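Side-chain contacts in 389aa long hypothetical nucleolar protein (Pyrococcus horikoshii, PDB 5ZVE), which methylates the C5 position of cytosine 72 in several tRNAs, taking the methyl group from S-adenosyl-L-methionine: residues K7-R10 and E11-K14; Y144-M147 and T148-R152. All coordinates share one frame; numbering follows the deposited sequence.

Contact 1: K7-R10 and E11-K14; sequences KELR and EYYK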
ATOM      1  N   LYS A   7     -13.756  18.607  -5.277  1.00 34.90           N
ATOM      2  CA  LYS A   7     -14.184  18.921  -6.635  1.00 35.92           C
ATOM      3  C   LYS A   7     -13.025  19.164  -7.598  1.00 36.35           C
ATOM      4  O   LYS A   7     -13.048  18.674  -8.727  1.00 40.77           O
ATOM      5  CB  LYS A   7     -15.101  20.147  -6.627  1.00 41.04           C
ATOM      6  CG  LYS A   7     -15.664  20.508  -7.992  1.00 41.38           C
ATOM      7  CD  LYS A   7     -16.906  19.691  -8.278  1.00 47.91           C
ATOM      8  CE  LYS A   7     -17.290  19.707  -9.744  1.00 50.90           C
ATOM      9  NZ  LYS A   7     -17.650  21.070 -10.215  1.00 63.50           N
ATOM     10  N   GLU A   8     -12.014  19.910  -7.162  1.00 35.11           N
ATOM     11  CA  GLU A   8     -10.907  20.240  -8.055  1.00 37.80           C
ATOM     12  C   GLU A   8     -10.101  19.001  -8.438  1.00 36.82           C
ATOM     13  O   GLU A   8      -9.595  18.912  -9.552  1.00 31.74           O
ATOM     14  CB  GLU A   8      -9.985  21.297  -7.440  1.00 37.04           C
ATOM     15  CG  GLU A   8      -9.394  20.951  -6.093  1.00 41.39           C
ATOM     16  CD  GLU A   8      -8.223  21.853  -5.744  1.00 49.75           C
ATOM     17  OE1 GLU A   8      -7.650  21.700  -4.644  1.00 52.32           O
ATOM     18  OE2 GLU A   8      -7.868  22.714  -6.577  1.00 55.75           O
ATOM     19  N   LEU A   9      -9.977  18.051  -7.516  1.00 38.75           N
ATOM     20  CA  LEU A   9      -9.327  16.783  -7.826  1.00 34.06           C
ATOM     21  C   LEU A   9     -10.159  15.987  -8.828  1.00 35.47           C
ATOM     22  O   LEU A   9      -9.616  15.344  -9.730  1.00 35.43           O
ATOM     23  CB  LEU A   9      -9.088  15.960  -6.559  1.00 27.52           C
ATOM     24  CG  LEU A   9      -8.414  14.605  -6.790  1.00 31.17           C
ATOM     25  CD1 LEU A   9      -7.017  14.792  -7.354  1.00 29.69           C
ATOM     26  CD2 LEU A   9      -8.369  13.791  -5.511  1.00 35.73           C
ATOM     27  N   ARG A  10     -11.477  16.008  -8.650  1.00 35.25           N
ATOM     28  CA  ARG A  10     -12.381  15.329  -9.575  1.00 32.87           C
ATOM     29  C   ARG A  10     -12.215  15.879 -10.985  1.00 35.56           C
ATOM     30  O   ARG A  10     -12.134  15.117 -11.947  1.00 32.16           O
ATOM     31  CB  ARG A  10     -13.834  15.454  -9.116  1.00 34.34           C
ATOM     32  CG  ARG A  10     -14.081  14.842  -7.752  1.00 34.94           C
ATOM     33  CD  ARG A  10     -15.505  14.342  -7.597  1.00 37.92           C
ATOM     34  NE  ARG A  10     -16.516  15.364  -7.839  1.00 38.34           N
ATOM     35  CZ  ARG A  10     -17.064  16.113  -6.886  1.00 48.97           C
ATOM     36  NH1 ARG A  10     -17.991  17.006  -7.198  1.00 53.09           N
ATOM     37  NH2 ARG A  10     -16.688  15.971  -5.621  1.00 46.03           N
ATOM     38  N   GLU A  11     -12.170  17.206 -11.096  1.00 34.88           N
ATOM     39  CA  GLU A  11     -11.915  17.862 -12.375  1.00 37.39           C
ATOM     40  C   GLU A  11     -10.545  17.475 -12.916  1.00 33.95           C
ATOM     41  O   GLU A  11     -10.372  17.293 -14.117  1.00 34.74           O
ATOM     42  CB  GLU A  11     -12.010  19.389 -12.235  1.00 38.51           C
ATOM     43  CG  GLU A  11     -13.371  19.905 -11.781  1.00 45.41           C
ATOM     44  CD  GLU A  11     -14.478  19.594 -12.772  1.00 50.91           C
ATOM     45  OE1 GLU A  11     -14.170  19.347 -13.958  1.00 58.25           O
ATOM     46  OE2 GLU A  11     -15.658  19.592 -12.367  1.00 58.58           O
ATOM     47  N   TYR A  12      -9.577  17.349 -12.014  1.00 34.62           N
ATOM     48  CA  TYR A  12      -8.227  16.960 -12.386  1.00 32.15           C
ATOM     49  C   TYR A  12      -8.246  15.573 -13.020  1.00 33.82           C
ATOM     50  O   TYR A  12      -7.695  15.372 -14.105  1.00 33.30           O
ATOM     51  CB  TYR A  12      -7.300  16.990 -11.165  1.00 30.10           C
ATOM     52  CG  TYR A  12      -5.899  16.489 -11.436  1.00 29.11           C
ATOM     53  CD1 TYR A  12      -4.907  17.346 -11.891  1.00 23.64           C
ATOM     54  CD2 TYR A  12      -5.570  15.154 -11.238  1.00 30.87           C
ATOM     55  CE1 TYR A  12      -3.624  16.883 -12.143  1.00 31.32           C
ATOM     56  CE2 TYR A  12      -4.304  14.684 -11.487  1.00 25.22           C
ATOM     57  CZ  TYR A  12      -3.332  15.547 -11.938  1.00 31.58           C
ATOM     58  OH  TYR A  12      -2.069  15.060 -12.181  1.00 25.76           O
ATOM     59  N   TYR A  13      -8.895  14.629 -12.347  1.00 29.91           N
ATOM     60  CA  TYR A  13      -9.016  13.267 -12.860  1.00 33.55           C
ATOM     61  C   TYR A  13      -9.720  13.235 -14.216  1.00 35.68           C
ATOM     62  O   TYR A  13      -9.260  12.561 -15.138  1.00 37.34           O
ATOM     63  CB  TYR A  13      -9.762  12.375 -11.866  1.00 27.36           C
ATOM     64  CG  TYR A  13      -8.966  12.006 -10.633  1.00 26.72           C
ATOM     65  CD1 TYR A  13      -7.576  11.956 -10.661  1.00 28.60           C
ATOM     66  CD2 TYR A  13      -9.607  11.701  -9.438  1.00 27.87           C
ATOM     67  CE1 TYR A  13      -6.851  11.617  -9.531  1.00 25.18           C
ATOM     68  CE2 TYR A  13      -8.894  11.360  -8.309  1.00 26.90           C
ATOM     69  CZ  TYR A  13      -7.519  11.320  -8.358  1.00 24.91           C
ATOM     70  OH  TYR A  13      -6.817  10.976  -7.227  1.00 28.28           O
ATOM     71  N   LYS A  14     -10.835  13.955 -14.331  1.00 34.35           N
ATOM     72  CA  LYS A  14     -11.576  14.009 -15.588  1.00 36.14           C
ATOM     73  C   LYS A  14     -10.695  14.532 -16.712  1.00 38.05           C
ATOM     74  O   LYS A  14     -10.712  14.002 -17.820  1.00 35.25           O
ATOM     75  CB  LYS A  14     -12.832  14.878 -15.455  1.00 35.98           C
ATOM     76  CG  LYS A  14     -13.920  14.271 -14.580  1.00 48.57           C
ATOM     77  CD  LYS A  14     -15.042  15.265 -14.285  1.00 48.26           C
ATOM     78  CE  LYS A  14     -16.102  14.641 -13.385  1.00 55.86           C
ATOM     79  NZ  LYS A  14     -17.129  15.627 -12.930  1.00 65.07           N
TER

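Contact 2: Y144-M147 and T148-R152; sequences YKEM and TEATR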
ATOM      1  N   TYR A 144     -23.767   1.175  26.196  1.00 30.47           N
ATOM      2  CA  TYR A 144     -23.347   2.519  25.809  1.00 29.97           C
ATOM      3  C   TYR A 144     -22.250   3.065  26.717  1.00 33.07           C
ATOM      4  O   TYR A 144     -21.230   3.561  26.239  1.00 34.89           O
ATOM      5  CB  TYR A 144     -24.524   3.491  25.812  1.00 33.16           C
ATOM      6  CG  TYR A 144     -24.059   4.926  25.739  1.00 28.86           C
ATOM      7  CD1 TYR A 144     -23.627   5.474  24.538  1.00 27.13           C
ATOM      8  CD2 TYR A 144     -24.020   5.724  26.875  1.00 29.79           C
ATOM      9  CE1 TYR A 144     -23.187   6.776  24.468  1.00 24.54           C
ATOM     10  CE2 TYR A 144     -23.574   7.030  26.813  1.00 28.24           C
ATOM     11  CZ  TYR A 144     -23.159   7.551  25.607  1.00 24.58           C
ATOM     12  OH  TYR A 144     -22.719   8.857  25.540  1.00 28.78           O
ATOM     13  N   LYS A 145     -22.477   2.977  28.024  1.00 35.70           N
ATOM     14  CA  LYS A 145     -21.575   3.560  29.011  1.00 37.21           C
ATOM     15  C   LYS A 145     -20.155   3.015  28.897  1.00 38.03           C
ATOM     16  O   LYS A 145     -19.195   3.784  28.851  1.00 42.92           O
ATOM     17  CB  LYS A 145     -22.109   3.321  30.423  1.00 39.78           C
ATOM     18  CG  LYS A 145     -21.221   3.877  31.529  1.00 48.42           C
ATOM     19  CD  LYS A 145     -21.858   3.683  32.902  1.00 56.32           C
ATOM     20  CE  LYS A 145     -20.965   4.211  34.018  1.00 58.14           C
ATOM     21  NZ  LYS A 145     -20.578   5.635  33.804  1.00 60.28           N
ATOM     22  N   GLU A 146     -20.022   1.694  28.846  1.00 36.58           N
ATOM     23  CA  GLU A 146     -18.703   1.067  28.767  1.00 39.09           C
ATOM     24  C   GLU A 146     -18.034   1.313  27.416  1.00 38.84           C
ATOM     25  O   GLU A 146     -16.817   1.479  27.328  1.00 35.21           O
ATOM     26  CB  GLU A 146     -18.804  -0.438  29.024  1.00 40.20           C
ATOM     27  CG  GLU A 146     -17.450  -1.131  29.082  1.00 38.11           C
ATOM     28  CD  GLU A 146     -17.563  -2.640  29.125  1.00 41.92           C
ATOM     29  OE1 GLU A 146     -18.701  -3.156  29.097  1.00 41.25           O
ATOM     30  OE2 GLU A 146     -16.508  -3.311  29.160  1.00 42.48           O
ATOM     31  N   MET A 147     -18.848   1.328  26.366  1.00 38.55           N
ATOM     32  CA  MET A 147     -18.372   1.545  25.003  1.00 37.84           C
ATOM     33  C   MET A 147     -17.670   2.900  24.853  1.00 35.99           C
ATOM     34  O   MET A 147     -16.646   3.013  24.176  1.00 34.72           O
ATOM     35  CB  MET A 147     -19.551   1.435  24.031  1.00 39.30           C
ATOM     36  CG  MET A 147     -19.184   1.336  22.565  1.00 31.95           C
ATOM     37  SD  MET A 147     -20.656   1.193  21.525  1.00 29.28           S
ATOM     38  CE  MET A 147     -21.238  -0.446  21.955  1.00 24.13           C
ATOM     39  N   THR A 148     -18.226   3.928  25.488  1.00 39.37           N
ATOM     40  CA  THR A 148     -17.681   5.282  25.396  1.00 41.40           C
ATOM     41  C   THR A 148     -16.611   5.571  26.446  1.00 41.49           C
ATOM     42  O   THR A 148     -16.049   6.665  26.473  1.00 44.51           O
ATOM     43  CB  THR A 148     -18.792   6.350  25.543  1.00 35.78           C
ATOM     44  OG1 THR A 148     -19.594   6.046  26.690  1.00 34.93           O
ATOM     45  CG2 THR A 148     -19.680   6.384  24.311  1.00 32.12           C
ATOM     46  N   GLU A 149     -16.332   4.598  27.312  1.00 42.32           N
ATOM     47  CA  GLU A 149     -15.376   4.816  28.399  1.00 46.42           C
ATOM     48  C   GLU A 149     -14.175   3.866  28.393  1.00 43.23           C
ATOM     49  O   GLU A 149     -13.061   4.271  28.726  1.00 41.72           O
ATOM     50  CB  GLU A 149     -16.097   4.721  29.744  1.00 42.74           C
ATOM     51  CG  GLU A 149     -17.074   5.856  29.988  1.00 45.44           C
ATOM     52  CD  GLU A 149     -17.925   5.635  31.219  1.00 52.02           C
ATOM     53  OE1 GLU A 149     -17.805   4.558  31.839  1.00 54.70           O
ATOM     54  OE2 GLU A 149     -18.716   6.538  31.564  1.00 58.85           O
ATOM     55  N   ALA A 150     -14.403   2.604  28.039  1.00 43.24           N
ATOM     56  CA  ALA A 150     -13.339   1.601  28.036  1.00 39.03           C
ATOM     57  C   ALA A 150     -12.122   2.051  27.241  1.00 44.21           C
ATOM     58  O   ALA A 150     -12.242   2.789  26.260  1.00 44.35           O
ATOM     59  CB  ALA A 150     -13.860   0.283  27.492  1.00 37.19           C
ATOM     60  N   THR A 151     -10.947   1.618  27.684  1.00 45.46           N
ATOM     61  CA  THR A 151      -9.708   1.889  26.965  1.00 42.55           C
ATOM     62  C   THR A 151      -9.292   0.685  26.127  1.00 39.93           C
ATOM     63  O   THR A 151      -8.408   0.781  25.280  1.00 44.59           O
ATOM     64  CB  THR A 151      -8.566   2.270  27.931  1.00 47.45           C
ATOM     65  OG1 THR A 151      -8.491   1.307  28.990  1.00 52.55           O
ATOM     66  CG2 THR A 151      -8.813   3.647  28.527  1.00 46.66           C
ATOM     67  N   ARG A 152      -9.933  -0.451  26.367  1.00 40.45           N
ATOM     68  CA  ARG A 152      -9.663  -1.654  25.589  1.00 42.69           C
ATOM     69  C   ARG A 152     -10.919  -2.511  25.497  1.00 39.05           C
ATOM     70  O   ARG A 152     -11.948  -2.174  26.082  1.00 39.14           O
ATOM     71  CB  ARG A 152      -8.513  -2.453  26.210  1.00 43.22           C
ATOM     72  CG  ARG A 152      -8.744  -2.839  27.665  1.00 45.59           C
ATOM     73  CD  ARG A 152      -7.639  -3.741  28.189  1.00 50.04           C
ATOM     74  NE  ARG A 152      -7.554  -4.994  27.443  1.00 60.23           N
ATOM     75  CZ  ARG A 152      -8.307  -6.063  27.687  1.00 57.97           C
ATOM     76  NH1 ARG A 152      -9.209  -6.033  28.658  1.00 55.73           N
ATOM     77  NH2 ARG A 152      -8.162  -7.162  26.957  1.00 63.93           N
TER

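Contact 1: K7-R10 and E11-K14
Leu-9 lies over one face of the Tyr-13 ring, one turn further along the helix. Its CD1 sits 4.0 Å from the centroid of the Tyr-13 ring, 24° off the normal and shifted toward the hydroxyl end, a CH-pi contact. The leucine runs obliquely across the ring, so CG comes in as well, 3.6 Å from CE2 of Tyr-13, while CD2 reaches the phenolic oxygen. Two different first torsions bring the pair together: Leu-9 holds CG anti to its own N (chi1 180°), whereas Tyr-13 turns its ring back beside its backbone N (chi1 -73°). That also puts Leu-9 O over a face of the Tyr-13 ring. The same CD1 meets Tyr-12 obliquely, 4.2 Å from its CD2. Tyr-12 points its hydroxyl elsewhere, to Tyr-327 N and Glu-328 OE1, and helix 19-29 packs on Tyr-13 through Ala-22 and Met-26.

A second i, i+4 pair is polar. Lys-7 bends at chi2 and chi4, Glu-11 at chi2, and NZ of Lys-7 makes a salt bridge to OE2 of Glu-11 at 3.3 Å; CE of the lysine lies against the same oxygen. Arg-10 bends at chi3 and lays one face of its guanidinium over CA of Lys-7, with NH2 bonded to Phe-5 O.

Backbone bonds such as Tyr-13 N to Leu-9 O (2.8 Å) set the spacing. This is an amphipathic alpha-helix, helix 7-17 in the RsmF/B-like ferredoxin-like region, with Leu-9 and Tyr-13 buried and the Lys-7 to Glu-11 bridge on its outer side.

Contact 2: Y144-M147 and T148-R152
Tyr-144 and Thr-148 meet through both apolar and polar atoms. Of the apolar contacts, the closest is CG2 of Thr-148 against CE1 of Tyr-144, at 3.5 Å, while OG1 of the threonine stands over one face of the ring, offset toward its rim. In the tyrosine, CG stands anti to the backbone N and beside the carbonyl carbon (chi1 166°), which carries the ring toward Thr-148; beyond it the side chain packs on Lys-117 and Ala-115. Without the ring, as with an alanine here, the Thr-148 methyl is likely to lose its aromatic partner and a gap to open toward Ala-115.

The hydrogen bonds gather on the carbonyls of Tyr-144, Lys-145 and Glu-146. Thr-148 N bonds to Tyr-144 O at 3.1 Å, and OG1 of Thr-148 lies within bonding distance of both Tyr-144 O and Lys-145 O. Glu-146 O accepts twice: from Ala-150 N at 2.8 Å, nearly straight (167°), and from Glu-149 N, which comes from well above the carbonyl plane.

One charged pair spans the same turn. NZ of Lys-145, brought round by a bend at chi4, gives a salt bridge to the syn side of Glu-149 OE2 at 3.0 Å, with the carboxylate also resting beside CG of the lysine.

Together these bonds hold the turn that follows helix 144-147 in the PUA domain, on the way to strand 154-161.

How the contacts relate
Both contacts are local, between neighbouring turns of one chain segment, and each pairs a lysine with a glutamate four residues on. Their settings differ. Contact 1 is partly buried: it lies within the continuous helix 7-17, whose apolar side meets helix 19-29 and loops, with the Tyr-13 side chain about 11 Å from that of the predicted nucleophile Cys-323, so aromatic and aliphatic packing dominates. Contact 2 is a surface contact in the PUA domain, away from the annotated sites; there the chain passes from the short helix 144-147 into a loop, and main-chain N-H groups, with a threonine hydroxyl within reach of two carbonyls, do more of the work. The two share no element, and their centres lie about 41 Å apart.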